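Local coordinates for angiopoietin-related protein 3 (Homo sapiens, PDB 6EUA) that raises plasma triglycerides by inhibiting lipoprotein lipase and, through the fibrinogen-like domain described here, mediates endothelial cell adhesion, at residues Q35-Y40 / L84-S89; D42-S47 / R99-D104; G134-A139 / R207-K212; G167-H172 / N178-K183. All blocks are in the same frame, centred on the assembly; numbering follows the deposited sequence. Where two conformers were deposited one is given.

Contact 1 of 4, residues Q35-Y40 / L84-S89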
# COMPACT_ATOMS: atom_id res chain seq x y z
N GLN A 35 2.33 -16.64 -16.40
CA GLN A 35 1.41 -16.64 -15.28
C GLN A 35 1.03 -15.20 -14.89
O GLN A 35 1.75 -14.24 -15.17
CB GLN A 35 2.06 -17.36 -14.11
CG GLN A 35 3.55 -17.01 -14.04
CD GLN A 35 4.17 -17.16 -12.67
OE1 GLN A 35 4.48 -18.27 -12.24
NE2 GLN A 35 4.39 -16.04 -11.99
N VAL A 36 -0.13 -15.07 -14.24
CA VAL A 36 -0.53 -13.80 -13.64
C VAL A 36 0.45 -13.45 -12.53
O VAL A 36 0.85 -14.31 -11.74
CB VAL A 36 -1.96 -13.88 -13.07
CG1 VAL A 36 -2.30 -12.61 -12.31
CG2 VAL A 36 -2.99 -14.18 -14.17
N PHE A 37 0.85 -12.19 -12.47
CA PHE A 37 1.61 -11.70 -11.33
C PHE A 37 1.30 -10.21 -11.13
O PHE A 37 0.74 -9.55 -12.00
CB PHE A 37 3.11 -11.97 -11.48
CG PHE A 37 3.77 -11.28 -12.65
CD1 PHE A 37 4.28 -10.01 -12.53
CD2 PHE A 37 3.93 -11.95 -13.86
CE1 PHE A 37 4.90 -9.38 -13.62
CE2 PHE A 37 4.57 -11.34 -14.95
CZ PHE A 37 5.05 -10.05 -14.83
N HIS A 38 1.67 -9.71 -9.95
CA HIS A 38 1.33 -8.35 -9.56
C HIS A 38 2.52 -7.42 -9.73
O HIS A 38 3.66 -7.81 -9.45
CB HIS A 38 0.84 -8.29 -8.11
CG HIS A 38 -0.46 -9.00 -7.92
ND1 HIS A 38 -1.66 -8.34 -7.81
CD2 HIS A 38 -0.75 -10.33 -7.86
CE1 HIS A 38 -2.64 -9.23 -7.68
NE2 HIS A 38 -2.11 -10.44 -7.70
N VAL A 39 2.24 -6.20 -10.17
CA VAL A 39 3.25 -5.17 -10.35
C VAL A 39 2.76 -3.90 -9.68
O VAL A 39 1.57 -3.74 -9.38
CB VAL A 39 3.55 -4.89 -11.84
CG1 VAL A 39 4.24 -6.08 -12.48
CG2 VAL A 39 2.26 -4.49 -12.61
N TYR A 40 3.70 -2.99 -9.43
CA TYR A 40 3.36 -1.62 -9.07
C TYR A 40 3.41 -0.79 -10.35
O TYR A 40 4.46 -0.72 -11.01
CB TYR A 40 4.31 -1.05 -8.01
CG TYR A 40 3.82 0.28 -7.49
CD1 TYR A 40 4.16 1.47 -8.13
CD2 TYR A 40 2.99 0.34 -6.39
CE1 TYR A 40 3.68 2.69 -7.67
CE2 TYR A 40 2.51 1.55 -5.91
CZ TYR A 40 2.86 2.72 -6.55
OH TYR A 40 2.38 3.92 -6.09
N LEU A 84 13.89 -11.02 -12.58
CA LEU A 84 14.37 -10.97 -13.97
C LEU A 84 13.43 -11.74 -14.90
O LEU A 84 13.13 -11.28 -16.01
CB LEU A 84 15.79 -11.53 -14.06
CG LEU A 84 16.85 -10.58 -13.49
CD1 LEU A 84 18.23 -11.25 -13.31
CD2 LEU A 84 16.97 -9.34 -14.38
N GLU A 85 12.94 -12.90 -14.45
CA GLU A 85 12.02 -13.65 -15.29
C GLU A 85 10.74 -12.85 -15.54
O GLU A 85 10.22 -12.84 -16.66
CB GLU A 85 11.71 -15.01 -14.65
CG GLU A 85 12.09 -16.19 -15.55
CD GLU A 85 12.09 -15.84 -17.04
OE1 GLU A 85 11.00 -15.50 -17.58
OE2 GLU A 85 13.18 -15.90 -17.66
N LYS A 86 10.25 -12.16 -14.53
CA LYS A 86 9.05 -11.35 -14.73
C LYS A 86 9.34 -10.14 -15.61
O LYS A 86 8.53 -9.80 -16.48
CB LYS A 86 8.48 -10.94 -13.38
CG LYS A 86 7.76 -12.09 -12.67
CD LYS A 86 7.17 -11.63 -11.35
CE LYS A 86 6.52 -12.77 -10.59
NZ LYS A 86 7.46 -13.88 -10.41
N ILE A 87 10.50 -9.49 -15.43
CA ILE A 87 10.85 -8.35 -16.28
C ILE A 87 10.95 -8.79 -17.73
O ILE A 87 10.45 -8.11 -18.64
CB ILE A 87 12.15 -7.67 -15.82
CG1 ILE A 87 11.96 -7.05 -14.45
CG2 ILE A 87 12.58 -6.59 -16.81
CD1 ILE A 87 13.22 -7.10 -13.61
N TYR A 88 11.60 -9.93 -17.98
CA TYR A 88 11.74 -10.41 -19.35
C TYR A 88 10.39 -10.78 -19.93
O TYR A 88 10.16 -10.56 -21.13
CB TYR A 88 12.72 -11.60 -19.43
CG TYR A 88 12.93 -12.06 -20.86
CD1 TYR A 88 13.75 -11.35 -21.73
CD2 TYR A 88 12.26 -13.18 -21.36
CE1 TYR A 88 13.92 -11.74 -23.05
CE2 TYR A 88 12.43 -13.58 -22.69
CZ TYR A 88 13.26 -12.85 -23.52
OH TYR A 88 13.44 -13.23 -24.84
N SER A 89 9.48 -11.32 -19.10
CA SER A 89 8.13 -11.61 -19.58
C SER A 89 7.45 -10.36 -20.11
O SER A 89 6.69 -10.41 -21.09
CB SER A 89 7.29 -12.21 -18.44
OG SER A 89 7.58 -13.57 -18.29
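The Phe37 ring carries the aliphatic chain of Lys86 over one of its faces. CD of Lys86 lies 3.8 Å from the centroid of the Phe37 ring, 22° off the normal, which makes a CH-pi contact. The methylene is displaced toward the rim, so its nearest ring atom is CD1 of Phe37, 3.5 Å from Lys86 CD. In the fibrinogen C-terminal fold this joins strand 37-44 of the large antiparallel sheet to helix 84-91. No hydrogen bond links the two segments. The backbones stay well apart, with 8.2 Å between CA of Phe37 and CA of Lys86, and the two side chains fill that distance.

They run past each other in opposite directions. The far end of the ring meets the start of the lysine chain, with CZ of Phe37 3.8 Å from CB of Lys86. Phe37 CG sits between its own backbone N and carbonyl carbon (chi1 62°), which directs the ring toward the helix. Lys86 is extended through CE and bends only at its last torsion, chi4 55°. That bend leaves the ammonium 5.5 Å from the ring centroid, measured from Lys86 NZ to Phe37, at most a weak cation-pi attraction. The main polar partners of NZ lie elsewhere: it donates to the carbonyl O of Gly20 of the second subunit and to that of Tyr71. Glu21 of the second subunit also packs on Phe37, so the contact lies beside a subunit interface. At the base of the ring, CE of Lys86 comes within 3.6 Å of CB of Phe37.

Contact 2 of 4, residues D42-S47 / R99-D104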
# COMPACT_ATOMS: atom_id res chain seq x y z
N ASP A 42 3.35 2.81 -11.97
CA ASP A 42 3.74 4.14 -11.51
C ASP A 42 3.54 5.12 -12.66
O ASP A 42 4.28 5.09 -13.65
CB ASP A 42 5.19 4.13 -11.02
CG ASP A 42 5.48 5.24 -10.02
OD1 ASP A 42 4.56 6.01 -9.67
OD2 ASP A 42 6.66 5.33 -9.59
N VAL A 43 2.54 5.98 -12.51
CA VAL A 43 2.23 7.01 -13.50
C VAL A 43 3.02 8.24 -13.12
O VAL A 43 2.93 8.73 -11.99
CB VAL A 43 0.72 7.31 -13.53
CG1 VAL A 43 0.37 8.35 -14.59
CG2 VAL A 43 -0.06 6.02 -13.75
N ILE A 44 3.84 8.72 -14.06
CA ILE A 44 4.68 9.89 -13.85
C ILE A 44 4.35 10.88 -14.95
O ILE A 44 4.57 10.60 -16.14
CB ILE A 44 6.17 9.53 -13.81
CG1 ILE A 44 6.39 8.45 -12.76
CG2 ILE A 44 7.03 10.74 -13.51
CD1 ILE A 44 7.75 7.84 -12.83
N SER A 45 3.78 12.02 -14.55
CA SER A 45 3.40 13.10 -15.46
C SER A 45 2.52 12.60 -16.61
O SER A 45 2.75 12.89 -17.78
CB SER A 45 4.64 13.82 -16.00
OG SER A 45 5.43 14.32 -14.93
N GLY A 46 1.50 11.82 -16.25
CA GLY A 46 0.52 11.37 -17.22
C GLY A 46 0.91 10.19 -18.08
O GLY A 46 0.10 9.77 -18.92
N SER A 47 2.12 9.65 -17.92
CA SER A 47 2.59 8.47 -18.65
C SER A 47 2.81 7.29 -17.71
O SER A 47 3.49 7.45 -16.68
CB SER A 47 3.91 8.79 -19.39
OG SER A 47 3.71 9.67 -20.48
N ARG A 99 13.66 4.10 -17.18
CA ARG A 99 13.86 5.34 -16.45
C ARG A 99 14.43 5.02 -15.08
O ARG A 99 13.93 4.13 -14.38
CB ARG A 99 12.56 6.13 -16.31
CG ARG A 99 12.65 7.35 -15.39
CD ARG A 99 11.41 8.22 -15.53
NE ARG A 99 11.38 9.26 -14.51
CZ ARG A 99 11.47 10.55 -14.78
NH1 ARG A 99 11.59 10.95 -16.04
NH2 ARG A 99 11.45 11.44 -13.79
N ILE A 100 15.51 5.71 -14.72
CA ILE A 100 16.12 5.57 -13.41
C ILE A 100 15.90 6.88 -12.67
O ILE A 100 16.23 7.95 -13.18
CB ILE A 100 17.61 5.22 -13.51
CG1 ILE A 100 17.77 3.78 -14.02
CG2 ILE A 100 18.32 5.42 -12.17
CD1 ILE A 100 19.20 3.37 -14.31
N GLU A 101 15.31 6.79 -11.48
CA GLU A 101 15.04 7.95 -10.65
C GLU A 101 15.85 7.79 -9.38
O GLU A 101 15.74 6.78 -8.68
CB GLU A 101 13.55 8.07 -10.32
CG GLU A 101 12.71 8.59 -11.46
CD GLU A 101 11.33 9.02 -11.01
OE1 GLU A 101 10.95 8.72 -9.86
OE2 GLU A 101 10.62 9.66 -11.82
N LEU A 102 16.70 8.77 -9.11
CA LEU A 102 17.50 8.79 -7.91
C LEU A 102 17.11 10.00 -7.08
O LEU A 102 16.80 11.06 -7.63
CB LEU A 102 19.00 8.83 -8.24
CG LEU A 102 19.52 7.88 -9.33
CD1 LEU A 102 20.92 8.32 -9.77
CD2 LEU A 102 19.55 6.45 -8.83
N GLU A 103 17.11 9.83 -5.77
CA GLU A 103 16.91 10.94 -4.85
C GLU A 103 18.09 10.91 -3.89
O GLU A 103 18.41 9.86 -3.34
CB GLU A 103 15.57 10.82 -4.13
CG GLU A 103 15.51 11.47 -2.77
CD GLU A 103 14.14 11.36 -2.12
OE1 GLU A 103 13.25 12.17 -2.46
OE2 GLU A 103 13.96 10.46 -1.28
N ASP A 104 18.76 12.05 -3.73
CA ASP A 104 19.93 12.10 -2.86
C ASP A 104 19.48 12.38 -1.43
O ASP A 104 18.28 12.44 -1.13
CB ASP A 104 20.92 13.13 -3.39
CG ASP A 104 20.32 14.51 -3.53
OD1 ASP A 104 19.90 15.09 -2.50
OD2 ASP A 104 20.29 15.04 -4.66
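Ile44 reaches Glu101 with its outer methyl: CD1 of Ile44 lies 3.5 Å from OE2 of Glu101. Ile44 has CG1 anti to its carbonyl carbon (chi1 -55°) and is extended beyond it, which carries CD1 forward to the carboxylate. Its branch methyl CG2 follows less closely, 4.1 Å from OE2 of Glu101. CD1 also touches the guanidinium of Arg99 obliquely, 4.2 Å from Arg99 NE. Glu101 has CG anti to its carbonyl carbon (chi1 -76°) and is extended beyond, which carries the carboxylate out to Arg99 and Ile44.

Ile44 ends strand 37-44 and opens a type I' turn into strand 47-55. In this fibrinogen C-terminal domain the sheet is curled, and Ile44 reaches strand 96-104 across the intervening strands 47-55 and 213-220. Arg99 and Glu101, two apart on that strand, form a salt bridge next to the methyl. Arg99, extended, grips OE2 side-on with both NE and NH2, each 2.8 Å from Glu101 OE2. The N-H...O angles are bent, near 140°. OE2 is met on its anti side, near the guanidinium plane, but the donors stand somewhat out of the carboxylate plane. This probably limits rotation of the carboxylate. Trp49 and Leu217, on the intervening strands, touch Ile44.

Contact 3 of 4, residues G134-A139 / R207-K212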
# COMPACT_ATOMS: atom_id res chain seq x y z
N GLY A 134 17.93 12.98 -19.61
CA GLY A 134 18.11 12.99 -18.17
C GLY A 134 18.73 14.28 -17.70
O GLY A 134 19.30 15.06 -18.46
N ASN A 135 18.62 14.52 -16.39
CA ASN A 135 19.28 15.66 -15.75
C ASN A 135 20.44 15.23 -14.86
O ASN A 135 20.92 16.03 -14.05
CB ASN A 135 18.27 16.50 -14.95
CG ASN A 135 17.53 15.70 -13.89
OD1 ASN A 135 18.02 14.67 -13.41
ND2 ASN A 135 16.34 16.16 -13.53
N VAL A 136 20.87 13.98 -14.98
CA VAL A 136 22.02 13.45 -14.26
C VAL A 136 22.84 12.66 -15.27
O VAL A 136 22.27 11.92 -16.09
CB VAL A 136 21.58 12.61 -13.04
CG1 VAL A 136 21.01 11.25 -13.45
CG2 VAL A 136 22.72 12.45 -12.05
N PRO A 137 24.16 12.82 -15.29
CA PRO A 137 24.96 12.10 -16.28
C PRO A 137 24.86 10.60 -16.08
O PRO A 137 24.53 10.10 -15.00
CB PRO A 137 26.39 12.61 -16.04
CG PRO A 137 26.23 13.86 -15.22
CD PRO A 137 24.98 13.68 -14.42
N ASN A 138 25.13 9.87 -17.16
CA ASN A 138 25.06 8.42 -17.15
C ASN A 138 26.26 7.83 -16.42
O ASN A 138 27.39 8.32 -16.55
CB ASN A 138 25.00 7.89 -18.58
CG ASN A 138 24.91 6.38 -18.63
OD1 ASN A 138 24.23 5.75 -17.82
ND2 ASN A 138 25.62 5.78 -19.57
N ALA A 139 26.02 6.76 -15.66
CA ALA A 139 27.07 6.00 -14.98
C ALA A 139 27.21 4.58 -15.49
O ALA A 139 28.14 3.88 -15.07
CB ALA A 139 26.81 5.96 -13.47
N ARG A 207 31.96 12.81 -11.13
CA ARG A 207 31.09 13.27 -10.06
C ARG A 207 30.28 12.11 -9.49
O ARG A 207 29.53 11.45 -10.22
CB ARG A 207 30.17 14.37 -10.58
CG ARG A 207 28.90 14.57 -9.77
CD ARG A 207 29.17 15.28 -8.45
NE ARG A 207 27.93 15.60 -7.74
CZ ARG A 207 27.04 16.51 -8.14
NH1 ARG A 207 27.24 17.22 -9.24
NH2 ARG A 207 25.95 16.71 -7.42
N LEU A 208 30.43 11.85 -8.20
CA LEU A 208 29.75 10.75 -7.53
C LEU A 208 28.56 11.28 -6.73
O LEU A 208 28.73 12.14 -5.87
CB LEU A 208 30.70 9.98 -6.62
CG LEU A 208 30.25 8.59 -6.19
CD1 LEU A 208 31.46 7.69 -6.04
CD2 LEU A 208 29.44 8.64 -4.88
N TYR A 209 27.38 10.75 -7.01
CA TYR A 209 26.15 11.14 -6.33
C TYR A 209 25.84 10.17 -5.20
O TYR A 209 25.82 8.95 -5.42
CB TYR A 209 24.97 11.19 -7.32
CG TYR A 209 25.12 12.25 -8.38
CD1 TYR A 209 24.52 13.49 -8.22
CD2 TYR A 209 25.85 12.02 -9.54
CE1 TYR A 209 24.64 14.46 -9.18
CE2 TYR A 209 25.97 13.00 -10.51
CZ TYR A 209 25.36 14.22 -10.32
OH TYR A 209 25.47 15.22 -11.26
N SER A 210 25.62 10.70 -4.00
CA SER A 210 25.13 9.93 -2.87
C SER A 210 23.63 9.71 -3.01
O SER A 210 22.87 10.69 -3.10
CB SER A 210 25.46 10.65 -1.56
OG SER A 210 25.12 9.88 -0.42
N ILE A 211 23.19 8.46 -3.05
CA ILE A 211 21.79 8.12 -3.35
C ILE A 211 21.11 7.57 -2.10
O ILE A 211 21.62 6.64 -1.46
CB ILE A 211 21.69 7.12 -4.51
CG1 ILE A 211 22.56 7.59 -5.68
CG2 ILE A 211 20.24 6.94 -4.94
CD1 ILE A 211 22.14 8.91 -6.27
N LYS A 212 19.95 8.13 -1.76
CA LYS A 212 19.15 7.68 -0.63
C LYS A 212 18.03 6.73 -1.04
O LYS A 212 17.68 5.82 -0.27
CB LYS A 212 18.54 8.89 0.11
CG LYS A 212 17.42 8.54 1.08
CD LYS A 212 16.99 9.71 1.93
CE LYS A 212 16.22 10.74 1.12
NZ LYS A 212 16.45 12.12 1.62
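CA of Val136 and CA of Tyr209 lie 9.2 Å apart, and that gap between the loop 134-139 and strand 208-211 is bridged by the Tyr209 side chain. No hydrogen bond crosses between the segments. The contact is made by carbon atoms and the tyrosine hydroxyl.

CG2 of Val136 sits over one face of the Tyr209 ring. It is 3.8 Å from the centroid of Tyr209 and 19° off the normal, a CH-pi contact. The methyl is shifted toward the hydroxyl end, and its distance to CZ of Tyr209 is 3.6 Å. With CG1 of Val136 between the backbone N and the carbonyl carbon (chi1 74°), it is CG2 that is turned onto the ring. Pro137 meets the ring obliquely, with CD 3.5 Å from OH of Tyr209. Its side chain crosses that of the tyrosine at about a right angle.

The other face of the ring is taken by Arg207, two residues earlier in the chain. NE of Arg207 lies 3.8 Å above the plane of the Tyr209 ring, near the rim. The ring is thus sandwiched between the valine methyl and the guanidinium. His110 adds an edge-to-face ring contact. Replacing Tyr209 with an alanine would probably cost Val136 CG2 its CH-pi partner, the Arg207 guanidinium the surface it lies against, and His110 its ring partner.

Strand 208-211 pairs with strand 199-202, and the carbonyl of Pro137 accepts a bond from Trp201 NE1. The contact ties the loop after strand 127-134 to this two-stranded antiparallel sheet of the fibrinogen C-terminal domain.

Contact 4 of 4, residues G167-H172 / N178-K183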
# COMPACT_ATOMS: atom_id res chain seq x y z
N GLY A 167 24.89 -7.74 -4.08
CA GLY A 167 23.70 -7.49 -4.86
C GLY A 167 23.81 -7.99 -6.29
O GLY A 167 24.88 -8.39 -6.78
N GLY A 168 22.66 -7.99 -6.97
CA GLY A 168 22.58 -8.43 -8.35
C GLY A 168 22.48 -7.25 -9.30
O GLY A 168 21.62 -6.38 -9.14
N TRP A 169 23.36 -7.23 -10.30
CA TRP A 169 23.48 -6.07 -11.19
C TRP A 169 24.08 -6.49 -12.52
O TRP A 169 24.66 -7.57 -12.65
CB TRP A 169 24.35 -4.96 -10.56
CG TRP A 169 24.15 -3.61 -11.19
CD1 TRP A 169 25.11 -2.82 -11.82
CD2 TRP A 169 22.92 -2.87 -11.25
NE1 TRP A 169 24.53 -1.65 -12.26
CE2 TRP A 169 23.20 -1.65 -11.92
CE3 TRP A 169 21.62 -3.12 -10.80
CZ2 TRP A 169 22.21 -0.70 -12.15
CZ3 TRP A 169 20.63 -2.15 -11.02
CH2 TRP A 169 20.93 -0.96 -11.69
N TRP A 170 23.94 -5.61 -13.51
CA TRP A 170 24.47 -5.82 -14.85
C TRP A 170 25.87 -5.20 -14.95
O TRP A 170 26.07 -4.06 -14.53
CB TRP A 170 23.55 -5.19 -15.89
CG TRP A 170 22.17 -5.85 -16.08
CD1 TRP A 170 21.87 -6.93 -16.88
CD2 TRP A 170 20.93 -5.44 -15.48
NE1 TRP A 170 20.52 -7.21 -16.82
CE2 TRP A 170 19.92 -6.31 -15.97
CE3 TRP A 170 20.57 -4.42 -14.59
CZ2 TRP A 170 18.59 -6.20 -15.59
CZ3 TRP A 170 19.24 -4.30 -14.22
CH2 TRP A 170 18.26 -5.19 -14.71
N TRP A 171 26.81 -5.95 -15.52
CA TRP A 171 28.21 -5.53 -15.49
C TRP A 171 28.87 -5.74 -16.84
O TRP A 171 28.44 -6.57 -17.65
CB TRP A 171 29.02 -6.30 -14.42
CG TRP A 171 28.59 -5.98 -13.01
CD1 TRP A 171 27.92 -6.81 -12.14
CD2 TRP A 171 28.80 -4.75 -12.30
NE1 TRP A 171 27.70 -6.16 -10.94
CE2 TRP A 171 28.23 -4.90 -11.02
CE3 TRP A 171 29.40 -3.53 -12.63
CZ2 TRP A 171 28.24 -3.88 -10.06
CZ3 TRP A 171 29.43 -2.52 -11.68
CH2 TRP A 171 28.85 -2.70 -10.41
N HIS A 172 29.91 -4.95 -17.07
CA HIS A 172 30.86 -5.13 -18.15
C HIS A 172 32.24 -4.86 -17.55
O HIS A 172 32.34 -4.33 -16.44
CB HIS A 172 30.53 -4.20 -19.33
CG HIS A 172 31.64 -4.03 -20.32
ND1 HIS A 172 31.95 -2.80 -20.87
CD2 HIS A 172 32.44 -4.93 -20.94
CE1 HIS A 172 32.93 -2.94 -21.73
NE2 HIS A 172 33.26 -4.22 -21.78
N ASN A 178 27.90 2.10 -10.12
CA ASN A 178 26.58 2.25 -10.71
C ASN A 178 25.58 1.23 -10.17
O ASN A 178 24.54 1.00 -10.81
CB ASN A 178 26.67 2.12 -12.23
CG ASN A 178 26.89 0.66 -12.68
OD1 ASN A 178 27.41 -0.16 -11.93
ND2 ASN A 178 26.49 0.34 -13.90
N ASN A 179 25.87 0.57 -9.05
CA ASN A 179 25.10 -0.58 -8.60
C ASN A 179 23.96 -0.12 -7.71
O ASN A 179 24.08 -0.08 -6.48
CB ASN A 179 26.00 -1.58 -7.89
CG ASN A 179 25.27 -2.88 -7.52
OD1 ASN A 179 24.05 -3.00 -7.67
ND2 ASN A 179 26.04 -3.86 -7.02
N LEU A 180 22.81 0.15 -8.33
CA LEU A 180 21.62 0.53 -7.57
C LEU A 180 21.08 -0.60 -6.72
O LEU A 180 20.27 -0.35 -5.82
CB LEU A 180 20.54 1.03 -8.52
CG LEU A 180 20.95 2.19 -9.42
CD1 LEU A 180 19.72 2.76 -10.10
CD2 LEU A 180 21.71 3.28 -8.64
N ASN A 181 21.50 -1.85 -6.98
CA ASN A 181 21.16 -2.98 -6.13
C ASN A 181 22.30 -3.32 -5.16
O ASN A 181 22.35 -4.43 -4.62
CB ASN A 181 20.79 -4.20 -6.99
CG ASN A 181 19.45 -4.04 -7.71
OD1 ASN A 181 18.67 -3.13 -7.40
ND2 ASN A 181 19.19 -4.90 -8.68
N GLY A 182 23.20 -2.36 -4.93
CA GLY A 182 24.37 -2.57 -4.11
C GLY A 182 24.06 -2.48 -2.62
O GLY A 182 22.92 -2.38 -2.19
N LYS A 183 25.13 -2.55 -1.83
CA LYS A 183 24.99 -2.53 -0.38
C LYS A 183 24.54 -1.15 0.08
O LYS A 183 25.18 -0.14 -0.25
CB LYS A 183 26.30 -2.92 0.29
CG LYS A 183 26.30 -2.72 1.81
CD LYS A 183 26.08 -4.02 2.56
CE LYS A 183 26.04 -3.79 4.07
NZ LYS A 183 24.74 -3.21 4.53
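A type I beta turn, Asn179 to Gly182, packs against the short strand 169-171 through Trp169. CA of Asn179 lies 3.8 Å from the centroid of the five-membered ring of Trp169, only 7° off its normal, a CH-pi contact. Leu180 N sits above the same face, and CB of Leu180 is 3.8 Å from CH2 of Trp169. The opposite face of the indole carries CE3 of Trp170. Trp169 has CG anti to its backbone N (chi1 -161°), which sets the indole against the turn.

Within the fibrinogen C-terminal domain, strand 169-171 pairs with strand 147-149, and the turn closes back on it. Asn181 makes a hydrogen bond across the contact, from ND2 to O of Gly168, 2.9 Å, nearly in line with the C=O. OD1 of Asn181 is held by Gln53, which fixes the amide. ND2 also stands at the edge of the Trp169 ring. An alanine in place of Trp169 would probably leave Asn179 CA and Leu180 without the surface they pack on. At the other end of the indole, CD1 of Trp169 lies over a face of the Trp171 ring. CA of Gly167 makes a CA-H...O contact of 3.4 Å with O of Asn181, where a side chain would clash.

How the contacts relate
All four contacts lie within one fibrinogen C-terminal domain. Contacts 1 and 2 share strand 37-44, and their segments alternate along the chain; their centres are 19 Å apart. Contact 3 opens after both have closed, and contact 4 is nested inside the loop that contact 3 closes. Contacts 1 and 3 lie on opposite sides of the chain's centre, 28 Å between centres. Contact 4 touches the other three: Leu180 packs on Ile100 and Leu102, Trp170 on Leu84, and Asn178 on Ala139. Contacts 2 and 3 join where strand 96-104 meets Lys212. The large sheet is thereby linked to the helix, the loops and the small sheets in one continuous globular unit.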